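Local atomic coordinates of putative HTH-type transcriptional regulator PH0061 (Pyrococcus horikoshii, PDB entry 2DBB), a protein that probably binds DNA in a sequence-specific manner as a transcriptional regulator of the AsnC family. Residues B[72-77]-B[131-135]; B[93-97]-B[109-113]; B[13-17]-B[29-33]. All coordinates share one frame; numbering follows the deposited sequence.

Contact 1: B[72-77]-B[131-135]; sequences VLIKSK and IKNAE
K77 and E135 meet in a salt bridge at the outer end of this contact, NZ standing 3.2 Å from OE2, and the two side chains cross at about a right angle. Both are bent to meet there. K77 runs extended from CB through CE and turns only at its last torsion (chi4 -60°), which brings NZ round toward the carboxylate; E135 kinks at chi2. On its way the lysine chain lies along the backbone of the other segment, its CG 3.3 Å from the carbonyl O of N133, so aliphatic carbons as well as the charge cover this edge. Both residues are exposed, and solvent probably screens the pair.

Behind it one backbone bond ties the segments: E135 N donates to K75 O over 2.9 Å, with an N-H...O angle of 140°. S76 and A134 form an antiparallel non-hydrogen-bonded pair, with CA atoms 4.7 Å apart and side chains that diverge.

The apolar part lies further in. I74 and I131 reach toward each other tip to tip, CD1 to CD1 at 3.7 Å. In both, CG1 stands anti to the carbonyl carbon, and the nearly extended second torsion carries CD1 outward to the meeting point. The other branch of I74, CG2, lies 4.2 Å from A134 CB, so one isoleucine serves two partners. S76 N is bonded to N106 on the strand's other flank. Here the chain leaving helix 117-129 joins strand 67-76 as strand 134-148, outermost within this chain. With helices 79-89 and 117-129 and the strand order 2-3-1-4, this is the closing step of a ferredoxin-like beta-alpha-beta-beta-alpha-beta fold, as in the C-terminal domain of AsnC/Lrp relatives.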
loop_
_atom_site.group_PDB
_atom_site.type_symbol
_atom_site.label_atom_id
_atom_site.label_comp_id
_atom_site.label_asym_id
_atom_site.label_seq_id
_atom_site.Cartn_x
_atom_site.Cartn_y
_atom_site.Cartn_z
ATOM N N VAL B 72 12.374 -3.447 3.133
ATOM C CA VAL B 72 13.788 -3.548 2.810
ATOM C C VAL B 72 14.259 -2.213 2.237
ATOM O O VAL B 72 13.741 -1.719 1.231
ATOM C CB VAL B 72 14.045 -4.693 1.810
ATOM C CG1 VAL B 72 15.534 -4.778 1.470
ATOM C CG2 VAL B 72 13.569 -6.003 2.417
ATOM N N LEU B 73 15.227 -1.620 2.918
ATOM C CA LEU B 73 15.789 -0.338 2.529
ATOM C C LEU B 73 17.124 -0.620 1.847
ATOM O O LEU B 73 18.023 -1.223 2.437
ATOM C CB LEU B 73 15.994 0.520 3.781
ATOM C CG LEU B 73 14.756 0.607 4.690
ATOM C CD1 LEU B 73 15.150 1.195 6.038
ATOM C CD2 LEU B 73 13.686 1.451 4.022
ATOM N N ILE B 74 17.251 -0.183 0.605
ATOM C CA ILE B 74 18.471 -0.443 -0.146
ATOM C C ILE B 74 19.202 0.800 -0.614
ATOM O O ILE B 74 18.591 1.741 -1.114
ATOM C CB ILE B 74 18.167 -1.299 -1.401
ATOM C CG1 ILE B 74 17.467 -2.597 -1.001
ATOM C CG2 ILE B 74 19.456 -1.585 -2.158
ATOM C CD1 ILE B 74 16.787 -3.333 -2.175
ATOM N N LYS B 75 20.520 0.793 -0.446
ATOM C CA LYS B 75 21.362 1.880 -0.921
ATOM C C LYS B 75 22.275 1.261 -1.983
ATOM O O LYS B 75 23.080 0.390 -1.676
ATOM C CB LYS B 75 22.211 2.468 0.207
ATOM C CG LYS B 75 22.976 3.718 -0.218
ATOM C CD LYS B 75 22.003 4.777 -0.723
ATOM C CE LYS B 75 22.704 6.016 -1.270
ATOM N NZ LYS B 75 21.698 7.015 -1.770
ATOM N N SER B 76 22.132 1.706 -3.228
ATOM C CA SER B 76 22.931 1.192 -4.338
ATOM C C SER B 76 24.287 1.871 -4.519
ATOM O O SER B 76 24.505 3.004 -4.084
ATOM C CB SER B 76 22.149 1.314 -5.646
ATOM O OG SER B 76 20.973 0.528 -5.611
ATOM N N LYS B 77 25.198 1.161 -5.173
ATOM C CA LYS B 77 26.524 1.689 -5.443
ATOM C C LYS B 77 26.481 2.512 -6.731
ATOM O O LYS B 77 27.225 3.483 -6.868
ATOM C CB LYS B 77 27.530 0.545 -5.596
ATOM C CG LYS B 77 27.650 -0.362 -4.384
ATOM C CD LYS B 77 28.617 -1.508 -4.670
ATOM C CE LYS B 77 28.679 -2.500 -3.518
ATOM N NZ LYS B 77 29.131 -1.855 -2.250
ATOM N N ILE B 131 19.775 -9.566 -4.235
ATOM C CA ILE B 131 20.255 -8.194 -4.180
ATOM C C ILE B 131 21.776 -8.168 -4.209
ATOM O O ILE B 131 22.435 -8.466 -3.213
ATOM C CB ILE B 131 19.771 -7.476 -2.905
ATOM C CG1 ILE B 131 18.244 -7.504 -2.844
ATOM C CG2 ILE B 131 20.274 -6.037 -2.899
ATOM C CD1 ILE B 131 17.680 -6.900 -1.589
ATOM N N LYS B 132 22.335 -7.819 -5.360
ATOM C CA LYS B 132 23.782 -7.760 -5.493
ATOM C C LYS B 132 24.224 -6.324 -5.722
ATOM O O LYS B 132 23.436 -5.490 -6.175
ATOM C CB LYS B 132 24.260 -8.619 -6.674
ATOM C CG LYS B 132 23.755 -10.063 -6.700
ATOM C CD LYS B 132 22.444 -10.179 -7.466
ATOM C CE LYS B 132 22.047 -11.638 -7.663
ATOM N NZ LYS B 132 20.767 -11.789 -8.420
ATOM N N ASN B 133 25.481 -6.041 -5.396
ATOM C CA ASN B 133 26.050 -4.714 -5.609
ATOM C C ASN B 133 25.396 -3.600 -4.791
ATOM O O ASN B 133 25.225 -2.480 -5.284
ATOM C CB ASN B 133 25.968 -4.361 -7.099
ATOM C CG ASN B 133 26.528 -5.457 -7.995
ATOM O OD1 ASN B 133 26.271 -5.477 -9.200
ATOM N ND2 ASN B 133 27.301 -6.369 -7.411
ATOM N N ALA B 134 25.039 -3.901 -3.549
ATOM C CA ALA B 134 24.419 -2.910 -2.677
ATOM C C ALA B 134 25.407 -2.493 -1.596
ATOM O O ALA B 134 26.115 -3.325 -1.038
ATOM C CB ALA B 134 23.152 -3.484 -2.039
ATOM N N GLU B 135 25.473 -1.199 -1.317
ATOM C CA GLU B 135 26.369 -0.697 -0.289
ATOM C C GLU B 135 25.736 -0.959 1.079
ATOM O O GLU B 135 26.415 -1.331 2.032
ATOM C CB GLU B 135 26.603 0.804 -0.484
ATOM C CG GLU B 135 27.270 1.519 0.701
ATOM C CD GLU B 135 28.720 1.108 0.926
ATOM O OE1 GLU B 135 29.314 1.541 1.943
ATOM O OE2 GLU B 135 29.268 0.359 0.087
#

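Contact 2: B[93-97]-B[109-113]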
loop_
_atom_site.group_PDB
_atom_site.type_symbol
_atom_site.label_atom_id
_atom_site.label_comp_id
_atom_site.label_asym_id
_atom_site.label_seq_id
_atom_site.Cartn_x
_atom_site.Cartn_y
_atom_site.Cartn_z
ATOM N N GLU B 93 6.631 -12.617 -6.583
ATOM C CA GLU B 93 5.266 -12.531 -6.082
ATOM C C GLU B 93 5.093 -11.951 -4.676
ATOM O O GLU B 93 4.150 -11.182 -4.424
ATOM C CB GLU B 93 4.598 -13.910 -6.153
ATOM C CG GLU B 93 3.081 -13.865 -5.987
ATOM C CD GLU B 93 2.632 -13.726 -4.537
ATOM O OE1 GLU B 93 1.496 -13.255 -4.307
ATOM O OE2 GLU B 93 3.405 -14.099 -3.630
ATOM N N TYR B 94 5.991 -12.305 -3.765
ATOM C CA TYR B 94 5.871 -11.807 -2.402
ATOM C C TYR B 94 6.429 -10.396 -2.207
ATOM O O TYR B 94 6.413 -9.854 -1.097
ATOM C CB TYR B 94 6.502 -12.801 -1.423
ATOM C CG TYR B 94 7.962 -13.069 -1.656
ATOM C CD1 TYR B 94 8.932 -12.157 -1.233
ATOM C CD2 TYR B 94 8.384 -14.246 -2.284
ATOM C CE1 TYR B 94 10.280 -12.404 -1.424
ATOM C CE2 TYR B 94 9.740 -14.505 -2.485
ATOM C CZ TYR B 94 10.682 -13.577 -2.051
ATOM O OH TYR B 94 12.027 -13.804 -2.248
ATOM N N VAL B 95 6.921 -9.807 -3.293
ATOM C CA VAL B 95 7.427 -8.437 -3.274
ATOM C C VAL B 95 6.200 -7.615 -3.655
ATOM O O VAL B 95 5.768 -7.656 -4.803
ATOM C CB VAL B 95 8.539 -8.223 -4.339
ATOM C CG1 VAL B 95 8.829 -6.747 -4.502
ATOM C CG2 VAL B 95 9.806 -8.964 -3.931
ATOM N N LYS B 96 5.640 -6.881 -2.694
ATOM C CA LYS B 96 4.432 -6.084 -2.924
ATOM C C LYS B 96 4.629 -4.690 -3.513
ATOM O O LYS B 96 3.764 -4.185 -4.237
ATOM C CB LYS B 96 3.624 -5.993 -1.623
ATOM C CG LYS B 96 3.229 -7.364 -1.066
ATOM C CD LYS B 96 2.689 -8.253 -2.177
ATOM C CE LYS B 96 2.313 -9.631 -1.676
ATOM N NZ LYS B 96 1.864 -10.490 -2.811
ATOM N N SER B 97 5.745 -4.049 -3.193
ATOM C CA SER B 97 6.002 -2.730 -3.747
ATOM C C SER B 97 7.485 -2.482 -3.899
ATOM O O SER B 97 8.306 -3.028 -3.159
ATOM C CB SER B 97 5.375 -1.620 -2.889
ATOM O OG SER B 97 6.083 -1.404 -1.685
ATOM N N VAL B 109 11.601 -1.413 -0.647
ATOM C CA VAL B 109 10.821 -2.586 -1.004
ATOM C C VAL B 109 9.960 -3.118 0.135
ATOM O O VAL B 109 10.389 -3.164 1.278
ATOM C CB VAL B 109 11.750 -3.737 -1.448
ATOM C CG1 VAL B 109 10.917 -4.956 -1.868
ATOM C CG2 VAL B 109 12.645 -3.268 -2.583
ATOM N N ARG B 110 8.736 -3.515 -0.183
ATOM C CA ARG B 110 7.870 -4.098 0.827
ATOM C C ARG B 110 7.674 -5.561 0.457
ATOM O O ARG B 110 7.377 -5.877 -0.695
ATOM C CB ARG B 110 6.502 -3.409 0.887
ATOM C CG ARG B 110 5.544 -4.104 1.861
ATOM C CD ARG B 110 4.142 -3.494 1.842
ATOM N NE ARG B 110 4.116 -2.127 2.352
ATOM C CZ ARG B 110 4.213 -1.798 3.639
ATOM N NH1 ARG B 110 4.341 -2.741 4.567
ATOM N NH2 ARG B 110 4.185 -0.521 4.003
ATOM N N LEU B 111 7.844 -6.440 1.442
ATOM C CA LEU B 111 7.674 -7.873 1.267
ATOM C C LEU B 111 6.544 -8.385 2.157
ATOM O O LEU B 111 6.356 -7.899 3.277
ATOM C CB LEU B 111 8.940 -8.626 1.686
ATOM C CG LEU B 111 10.309 -8.234 1.143
ATOM C CD1 LEU B 111 11.372 -9.100 1.818
ATOM C CD2 LEU B 111 10.336 -8.404 -0.371
ATOM N N LEU B 112 5.794 -9.360 1.650
ATOM C CA LEU B 112 4.741 -10.001 2.430
ATOM C C LEU B 112 5.374 -11.339 2.784
ATOM O O LEU B 112 5.689 -12.128 1.893
ATOM C CB LEU B 112 3.475 -10.239 1.600
ATOM C CG LEU B 112 2.333 -10.914 2.380
ATOM C CD1 LEU B 112 1.822 -9.955 3.441
ATOM C CD2 LEU B 112 1.199 -11.311 1.437
ATOM N N LEU B 113 5.582 -11.585 4.075
ATOM C CA LEU B 113 6.215 -12.821 4.526
ATOM C C LEU B 113 5.308 -13.644 5.425
ATOM O O LEU B 113 4.308 -13.140 5.947
ATOM C CB LEU B 113 7.494 -12.503 5.314
ATOM C CG LEU B 113 8.508 -11.534 4.712
ATOM C CD1 LEU B 113 9.522 -11.157 5.773
ATOM C CD2 LEU B 113 9.181 -12.155 3.505
HETATM O O HOH W 1 4.291 -0.400 0.060
#
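Two consecutive residues, K96 and S97, face the single residue R110, a classic beta bulge in the antiparallel hairpin of strands 95-102 and 107-114. R110 O receives K96 N at 2.8 Å and, weakly, S97 N at 3.5 Å, and the register shifts by one between the V95-L111 and S97-R110 pairs. Within the S97-R110 pair, R110 N returns a bond to S97 O; before the bulge L112 N reaches Y94 O at 2.9 Å, nearly straight at 168°.

On one face V95 splits its branches, CG1 against V109 CG1 and CG2 against L111 CD2 (3.6 Å). The same CD2 touches the Y94 ring at its edge, near the ring plane, while L123 and F127 of helix 117-129 also pack on that ring.

K96 folds back at chi2 (-46°) and lays CE on L112 CB at 3.5 Å, its NZ bonded to E93 O, paired with E93 OE1 and salt-bridged to the C-terminal carboxylate of I151 of the second subunit. With an alanine here, L112 CB would probably lose its cover, and E93 and that carboxylate their lysine mate. R110 NH1 forms a salt bridge with E99 OE2 of the second subunit. Closer in, one water joins the strands, donating to S97 OG at 2.7 Å and accepting from R110 NE at 2.9 Å, in the plane of the guanidinium at its edge.

Contact 3: B[13-17]-B[29-33]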
loop_
_atom_site.group_PDB
_atom_site.type_symbol
_atom_site.label_atom_id
_atom_site.label_comp_id
_atom_site.label_asym_id
_atom_site.label_seq_id
_atom_site.Cartn_x
_atom_site.Cartn_y
_atom_site.Cartn_z
ATOM N N GLN B 13 -13.110 13.041 -7.385
ATOM C CA GLN B 13 -14.072 12.629 -6.363
ATOM C C GLN B 13 -14.321 11.134 -6.504
ATOM O O GLN B 13 -14.347 10.392 -5.524
ATOM C CB GLN B 13 -15.389 13.387 -6.536
ATOM C CG GLN B 13 -15.238 14.899 -6.468
ATOM C CD GLN B 13 -16.539 15.631 -6.753
ATOM O OE1 GLN B 13 -17.303 15.237 -7.632
ATOM N NE2 GLN B 13 -16.784 16.712 -6.022
ATOM N N LEU B 14 -14.484 10.711 -7.750
ATOM C CA LEU B 14 -14.725 9.320 -8.094
ATOM C C LEU B 14 -13.572 8.449 -7.573
ATOM O O LEU B 14 -13.788 7.375 -7.023
ATOM C CB LEU B 14 -14.852 9.229 -9.614
ATOM C CG LEU B 14 -15.650 8.124 -10.295
ATOM C CD1 LEU B 14 -16.950 7.839 -9.553
ATOM C CD2 LEU B 14 -15.939 8.570 -11.716
ATOM N N VAL B 15 -12.347 8.927 -7.745
ATOM C CA VAL B 15 -11.177 8.202 -7.276
ATOM C C VAL B 15 -11.209 8.115 -5.751
ATOM O O VAL B 15 -10.967 7.053 -5.167
ATOM C CB VAL B 15 -9.885 8.905 -7.748
ATOM C CG1 VAL B 15 -8.695 8.443 -6.919
ATOM C CG2 VAL B 15 -9.656 8.601 -9.230
ATOM N N LYS B 16 -11.512 9.239 -5.114
ATOM C CA LYS B 16 -11.592 9.305 -3.659
ATOM C C LYS B 16 -12.630 8.304 -3.131
ATOM O O LYS B 16 -12.378 7.584 -2.168
ATOM C CB LYS B 16 -11.982 10.726 -3.230
ATOM C CG LYS B 16 -10.901 11.786 -3.426
ATOM C CD LYS B 16 -9.832 11.684 -2.342
ATOM C CE LYS B 16 -8.889 12.889 -2.338
ATOM N NZ LYS B 16 -7.987 12.935 -3.526
ATOM N N ILE B 17 -13.794 8.261 -3.776
ATOM C CA ILE B 17 -14.866 7.360 -3.365
ATOM C C ILE B 17 -14.517 5.886 -3.564
ATOM O O ILE B 17 -14.684 5.077 -2.651
ATOM C CB ILE B 17 -16.172 7.697 -4.118
ATOM C CG1 ILE B 17 -16.602 9.129 -3.769
ATOM C CG2 ILE B 17 -17.277 6.707 -3.744
ATOM C CD1 ILE B 17 -17.811 9.625 -4.534
ATOM N N LEU B 29 -22.847 5.238 -7.518
ATOM C CA LEU B 29 -21.908 6.333 -7.757
ATOM C C LEU B 29 -22.639 7.517 -8.390
ATOM O O LEU B 29 -22.443 8.666 -7.988
ATOM C CB LEU B 29 -20.774 5.871 -8.677
ATOM C CG LEU B 29 -19.829 4.818 -8.091
ATOM C CD1 LEU B 29 -18.932 4.268 -9.181
ATOM C CD2 LEU B 29 -19.006 5.445 -6.974
ATOM N N ALA B 30 -23.486 7.234 -9.377
ATOM C CA ALA B 30 -24.234 8.289 -10.051
ATOM C C ALA B 30 -25.126 9.040 -9.056
ATOM O O ALA B 30 -25.248 10.264 -9.117
ATOM C CB ALA B 30 -25.075 7.703 -11.186
ATOM N N ASP B 31 -25.738 8.301 -8.137
ATOM C CA ASP B 31 -26.602 8.902 -7.127
ATOM C C ASP B 31 -25.819 9.794 -6.176
ATOM O O ASP B 31 -26.246 10.901 -5.857
ATOM C CB ASP B 31 -27.326 7.814 -6.329
ATOM C CG ASP B 31 -28.360 7.088 -7.158
ATOM O OD1 ASP B 31 -28.734 7.629 -8.221
ATOM O OD2 ASP B 31 -28.807 5.992 -6.747
ATOM N N ILE B 32 -24.673 9.304 -5.714
ATOM C CA ILE B 32 -23.830 10.075 -4.810
ATOM C C ILE B 32 -23.307 11.343 -5.485
ATOM O O ILE B 32 -23.233 12.401 -4.856
ATOM C CB ILE B 32 -22.619 9.238 -4.328
ATOM C CG1 ILE B 32 -23.098 8.145 -3.366
ATOM C CG2 ILE B 32 -21.581 10.142 -3.663
ATOM C CD1 ILE B 32 -22.059 7.066 -3.074
ATOM N N LEU B 33 -22.965 11.241 -6.767
ATOM C CA LEU B 33 -22.414 12.379 -7.500
ATOM C C LEU B 33 -23.418 13.177 -8.327
ATOM O O LEU B 33 -23.035 14.056 -9.106
ATOM C CB LEU B 33 -21.253 11.904 -8.387
ATOM C CG LEU B 33 -20.047 11.322 -7.624
ATOM C CD1 LEU B 33 -19.045 10.721 -8.595
ATOM C CD2 LEU B 33 -19.392 12.417 -6.792
#
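I17 and L33 point at each other tip to tip, I17 CD1 ending 3.9 Å from L33 CD2. CG1 of I17 and CG of L33 stand anti to the carbonyl carbon (chi1 -62° and -63°), and an extended second torsion in each carries the two ends toward each other between the backbones. Toward I32 the geometry changes: I17 and I32 slide past each other in opposite directions, and the same CD1 of I17 meets I32 CG2, also at 3.9 Å. The second branch of I17, CG2, faces L29 CD2, and these two side chains also run past each other in opposite directions. One isoleucine thus touches three residues through two methyls.

These residues join helix 9-18 to helix 26-32, the first helix of the predicted helix-turn-helix motif, in the winged helix-turn-helix domain by which AsnC-type regulators are thought to bind DNA. The contact is mainly apolar, with the nearest pair of CA atoms, L14 and L29, 7.8 Å apart.

L14 comes in crosswise. It lies at about a right angle to both L29 and L33, and its CD1 does the touching: 3.7 Å to L33 CD1 and 4.1 Å to L29 CD2. L29 CD2 meets both L14 and I17, and L29 CD1 also meets L14 CD1, while helix 37-49 packs on L29 through I40 and I44, and L24 from the preceding loop touches both L29 and I17. At another border, Q13 crosses L33 obliquely, its amide OE1 lying 3.6 Å from L33 CD2, a van der Waals approach to the methyl that also meets I17.

Overall arrangement
Contact 3 closes first along the chain, within the predicted DNA-binding region; contact 2 follows, nested inside the loop that contact 1 closes. Contacts 1 and 2 have centres 16 Å apart and share one antiparallel sheet, where strands 67-76 and 107-114 are neighbours: V72 N lies 2.7 Å from V109 O, a probable hydrogen bond, and V72 packs on L111. Contact 3 is remote, its centre 42 Å from contact 1 and 31 Å from contact 2. This separation fits a helical part that probably binds DNA, set apart from a sheet domain. Contacts 2 and 3 both touch the second subunit, and at contact 2 the sheet runs on across the interface, linking the hairpin to dimer assembly.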